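Local coordinates for protein sulfate transporter 4.1, chloroplastic (PDB 7LHV) that cotransports sulfate with protons across the membrane as a secondary active symporter and may play a role in regulating sulfate assimilation, at residues A153-L157 / S216-I220; P319-F323 / S380-A384. All coordinates share one frame. Residue numbers count along the deposited sequence, not the author numbering.

Contact 1: residues A153-L157 / S216-I220; sequences ALVSL and SAIVI. With SO4 (sulfate ion), chain D.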
loop_
_atom_site.group_PDB
_atom_site.type_symbol
_atom_site.label_atom_id
_atom_site.label_comp_id
_atom_site.label_asym_id
_atom_site.label_seq_id
_atom_site.Cartn_x
_atom_site.Cartn_y
_atom_site.Cartn_z
ATOM N N ALA A 153 24.125 8.997 -11.787
ATOM C CA ALA A 153 23.696 8.324 -13.008
ATOM C C ALA A 153 22.183 8.133 -13.043
ATOM O O ALA A 153 21.544 8.387 -14.069
ATOM C CB ALA A 153 24.409 6.980 -13.140
ATOM N N LEU A 154 21.591 7.704 -11.928
ATOM C CA LEU A 154 20.174 7.360 -11.929
ATOM C C LEU A 154 19.296 8.598 -12.072
ATOM O O LEU A 154 18.338 8.605 -12.854
ATOM C CB LEU A 154 19.822 6.594 -10.656
ATOM C CG LEU A 154 18.408 6.020 -10.596
ATOM C CD1 LEU A 154 18.173 5.099 -11.771
ATOM C CD2 LEU A 154 18.193 5.284 -9.290
ATOM N N VAL A 155 19.596 9.653 -11.315
ATOM C CA VAL A 155 18.798 10.871 -11.402
ATOM C C VAL A 155 18.952 11.510 -12.775
ATOM O O VAL A 155 17.989 12.042 -13.335
ATOM C CB VAL A 155 19.174 11.840 -10.269
ATOM C CG1 VAL A 155 18.648 13.228 -10.552
ATOM C CG2 VAL A 155 18.628 11.332 -8.951
ATOM N N SER A 156 20.158 11.458 -13.345
ATOM C CA SER A 156 20.352 11.960 -14.701
ATOM C C SER A 156 19.533 11.161 -15.706
ATOM O O SER A 156 18.944 11.731 -16.631
ATOM C CB SER A 156 21.833 11.927 -15.069
ATOM O OG SER A 156 22.577 12.829 -14.269
ATOM N N LEU A 157 19.482 9.837 -15.540
ATOM C CA LEU A 157 18.665 9.014 -16.426
ATOM C C LEU A 157 17.188 9.362 -16.307
ATOM O O LEU A 157 16.481 9.449 -17.316
ATOM C CB LEU A 157 18.888 7.536 -16.118
ATOM C CG LEU A 157 17.931 6.568 -16.808
ATOM C CD1 LEU A 157 18.180 6.537 -18.303
ATOM C CD2 LEU A 157 18.077 5.185 -16.211
ATOM N N SER A 216 18.462 -0.081 -14.835
ATOM C CA SER A 216 18.785 1.283 -15.231
ATOM C C SER A 216 20.233 1.399 -15.683
ATOM O O SER A 216 20.535 2.132 -16.626
ATOM C CB SER A 216 18.505 2.245 -14.079
ATOM O OG SER A 216 17.115 2.362 -13.844
ATOM N N ALA A 217 21.147 0.695 -15.013
ATOM C CA ALA A 217 22.549 0.731 -15.416
ATOM C C ALA A 217 22.740 0.135 -16.803
ATOM O O ALA A 217 23.486 0.681 -17.628
ATOM C CB ALA A 217 23.406 -0.009 -14.395
ATOM N N ILE A 218 22.074 -0.987 -17.082
ATOM C CA ILE A 218 22.175 -1.581 -18.415
ATOM C C ILE A 218 21.601 -0.637 -19.466
ATOM O O ILE A 218 22.170 -0.471 -20.553
ATOM C CB ILE A 218 21.492 -2.959 -18.448
ATOM C CG1 ILE A 218 22.287 -3.961 -17.616
ATOM C CG2 ILE A 218 21.369 -3.459 -19.873
ATOM C CD1 ILE A 218 21.596 -5.287 -17.445
ATOM N N VAL A 219 20.467 -0.003 -19.160
ATOM C CA VAL A 219 19.863 0.943 -20.096
ATOM C C VAL A 219 20.794 2.123 -20.344
ATOM O O VAL A 219 20.940 2.589 -21.479
ATOM C CB VAL A 219 18.487 1.401 -19.576
ATOM C CG1 VAL A 219 18.020 2.639 -20.319
ATOM C CG2 VAL A 219 17.475 0.285 -19.724
ATOM N N ILE A 220 21.437 2.626 -19.289
ATOM C CA ILE A 220 22.355 3.752 -19.430
ATOM C C ILE A 220 23.534 3.376 -20.316
ATOM O O ILE A 220 23.933 4.140 -21.205
ATOM C CB ILE A 220 22.823 4.230 -18.043
ATOM C CG1 ILE A 220 21.694 4.951 -17.311
ATOM C CG2 ILE A 220 24.019 5.141 -18.175
ATOM C CD1 ILE A 220 21.932 5.088 -15.829
HETATM S S SO4 D . 26.804 7.330 -8.710
HETATM O O1 SO4 D . 27.688 6.174 -8.792
HETATM O O2 SO4 D . 26.211 7.390 -7.380
HETATM O O3 SO4 D . 25.745 7.197 -9.701
HETATM O O4 SO4 D . 27.564 8.548 -8.968
#
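In the inverted-repeat fold of SLC26 transporters, the half-helix 153-166 belongs to the core domain and helix 206-229 to the gate domain, so this buried contact is a piece of the core-gate interface. The segment axes cross at 68° and approach to 10.4 Å; 227 Å² is buried, and no hydrogen bond joins the two segments. Leu157 makes two of the three apolar pairs: its CD2 lies 3.8 Å from Ile220 CG1, and also 3.7 Å from Ser216 CB, while its CD1 reaches Val219 CG1 at 4.4 Å. Ile220 CD1 also meets Ala153 CB at 4.1 Å. Leu154 CD1 packs 3.6 Å from Ser216 OG, whose polar need is met within its own helix by Phe212 O. At the start of helix 153-166 a sulfate ion is bound, also held by Phe391 N and Ser392 OG, consistent with the family's substrate site between two facing helix N termini. Ala153 N donates to SO4 O3 at 3.2 Å, with an N-H...O angle of 171°.

Contact 2: residues P319-F323 / S380-A384; sequences PTFSF and SLFSA
This is a loop-to-helix-end contact: the extended segment 319-323, in the gate-to-core connection of the SLC26 fold between gate helix 284-300 and core helix 330-358, lies across the C-terminal end of core helix 365-381, burying 406 Å². Residues 319-323 keep phi from -66° to -162° and psi from 122° to 157°. In the other segment Ser380 and Leu381 are helical, Phe382 leaves helical angles at -118/40, and Ser383 turns left-handed at 59/62, with Ser383 N bonded to Ser380 O at 3.3 Å. The register sets Phe321 CA 5.0 Å from Phe382 CA and Phe323 CA 5.7 Å from Leu381 CA. One backbone hydrogen bond crosses, Ser322 N to Leu381 O (3.2 Å, 169°), occupying a carbonyl of the helix's last turn. Phe321 (chi1 t) and Phe382 (chi1 m) form a T-shaped pair, the edge of Phe321 toward the face of Phe382, with centroids 5.6 Å apart and planes at 79°. Leu381 (m, t) brings CD1 to 3.6 Å from Phe321 CE1 and CD2 over a face of Phe323, 4.1 Å from CE1. Pro319 CB sits 3.4 Å from Phe382 O. Helix 125-141 is touched by Pro319 and Phe382, and helix 173-194 by Ser380 and Ser383.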
loop_
_atom_site.group_PDB
_atom_site.type_symbol
_atom_site.label_atom_id
_atom_site.label_comp_id
_atom_site.label_asym_id
_atom_site.label_seq_id
_atom_site.Cartn_x
_atom_site.Cartn_y
_atom_site.Cartn_z
ATOM N N PRO A 319 27.112 30.617 -12.804
ATOM C CA PRO A 319 25.702 30.816 -13.149
ATOM C C PRO A 319 25.112 32.013 -12.423
ATOM O O PRO A 319 25.542 32.379 -11.325
ATOM C CB PRO A 319 25.038 29.510 -12.702
ATOM C CG PRO A 319 25.954 28.952 -11.675
ATOM C CD PRO A 319 27.332 29.344 -12.099
ATOM N N THR A 320 24.116 32.627 -13.053
ATOM C CA THR A 320 23.444 33.796 -12.509
ATOM C C THR A 320 22.061 33.432 -11.983
ATOM O O THR A 320 21.455 32.437 -12.388
ATOM C CB THR A 320 23.323 34.896 -13.569
ATOM O OG1 THR A 320 22.612 34.389 -14.705
ATOM C CG2 THR A 320 24.700 35.367 -14.004
ATOM N N PHE A 321 21.566 34.258 -11.063
ATOM C CA PHE A 321 20.257 34.028 -10.469
ATOM C C PHE A 321 19.162 34.212 -11.510
ATOM O O PHE A 321 19.160 35.195 -12.258
ATOM C CB PHE A 321 20.035 34.980 -9.295
ATOM C CG PHE A 321 18.802 34.677 -8.493
ATOM C CD1 PHE A 321 18.858 33.808 -7.418
ATOM C CD2 PHE A 321 17.589 35.257 -8.814
ATOM C CE1 PHE A 321 17.729 33.525 -6.679
ATOM C CE2 PHE A 321 16.456 34.979 -8.081
ATOM C CZ PHE A 321 16.527 34.110 -7.011
ATOM N N SER A 322 18.226 33.267 -11.553
ATOM C CA SER A 322 17.105 33.342 -12.486
ATOM C C SER A 322 16.009 32.409 -12.001
ATOM O O SER A 322 16.247 31.206 -11.849
ATOM C CB SER A 322 17.542 32.967 -13.903
ATOM O OG SER A 322 18.377 33.964 -14.466
ATOM N N PHE A 323 14.821 32.955 -11.760
ATOM C CA PHE A 323 13.679 32.123 -11.426
ATOM C C PHE A 323 13.273 31.289 -12.639
ATOM O O PHE A 323 13.472 31.707 -13.782
ATOM C CB PHE A 323 12.502 32.981 -10.978
ATOM C CG PHE A 323 12.454 33.233 -9.501
ATOM C CD1 PHE A 323 11.809 32.348 -8.655
ATOM C CD2 PHE A 323 13.040 34.364 -8.960
ATOM C CE1 PHE A 323 11.758 32.581 -7.294
ATOM C CE2 PHE A 323 12.992 34.603 -7.602
ATOM C CZ PHE A 323 12.351 33.711 -6.768
ATOM N N SER A 380 18.284 25.127 -8.201
ATOM C CA SER A 380 17.327 25.527 -9.224
ATOM C C SER A 380 17.333 27.034 -9.409
ATOM O O SER A 380 17.283 27.531 -10.539
ATOM C CB SER A 380 15.931 25.046 -8.847
ATOM O OG SER A 380 15.983 23.715 -8.383
ATOM N N LEU A 381 17.397 27.779 -8.306
ATOM C CA LEU A 381 17.524 29.225 -8.418
ATOM C C LEU A 381 18.809 29.648 -9.115
ATOM O O LEU A 381 18.864 30.762 -9.643
ATOM C CB LEU A 381 17.450 29.881 -7.040
ATOM C CG LEU A 381 16.113 29.786 -6.311
ATOM C CD1 LEU A 381 16.096 30.738 -5.135
ATOM C CD2 LEU A 381 14.969 30.084 -7.259
ATOM N N PHE A 382 19.831 28.797 -9.136
ATOM C CA PHE A 382 21.087 29.123 -9.804
ATOM C C PHE A 382 21.376 28.165 -10.955
ATOM O O PHE A 382 22.518 27.751 -11.168
ATOM C CB PHE A 382 22.242 29.142 -8.810
ATOM C CG PHE A 382 22.368 30.433 -8.066
ATOM C CD1 PHE A 382 23.120 31.471 -8.582
ATOM C CD2 PHE A 382 21.726 30.613 -6.856
ATOM C CE1 PHE A 382 23.236 32.663 -7.901
ATOM C CE2 PHE A 382 21.838 31.802 -6.170
ATOM C CZ PHE A 382 22.594 32.828 -6.693
ATOM N N SER A 383 20.340 27.802 -11.713
ATOM C CA SER A 383 20.470 27.053 -12.966
ATOM C C SER A 383 21.165 25.704 -12.763
ATOM O O SER A 383 22.227 25.433 -13.321
ATOM C CB SER A 383 21.202 27.886 -14.021
ATOM O OG SER A 383 20.644 29.181 -14.133
ATOM N N ALA A 384 20.534 24.846 -11.965
ATOM C CA ALA A 384 21.028 23.498 -11.737
ATOM C C ALA A 384 19.883 22.502 -11.828
ATOM O O ALA A 384 18.726 22.839 -11.570
ATOM C CB ALA A 384 21.713 23.371 -10.375
#

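Overall arrangement
From the N terminus, contact 1 comes first: it closes a 58-residue interval that contains helix 173-194 and ends on helix 206-229. Contact 2 opens about a hundred residues later and closes a 56-residue interval through helices 330-358 and 365-381. The two are therefore in series, neither nested nor crossed. Their centres are 25 Å apart and their nearest atoms about 9 Å, without touching. Intervening elements connect them: helix 173-194, inside the first interval, packs on Ser380 and Ser383 of contact 2, while strand 149-150, just before contact 1, pairs antiparallel with strand 388-389, just after contact 2. Contact 1 joins core to gate, whereas contact 2 lays the gate-to-core loop against the end of core helix 365-381.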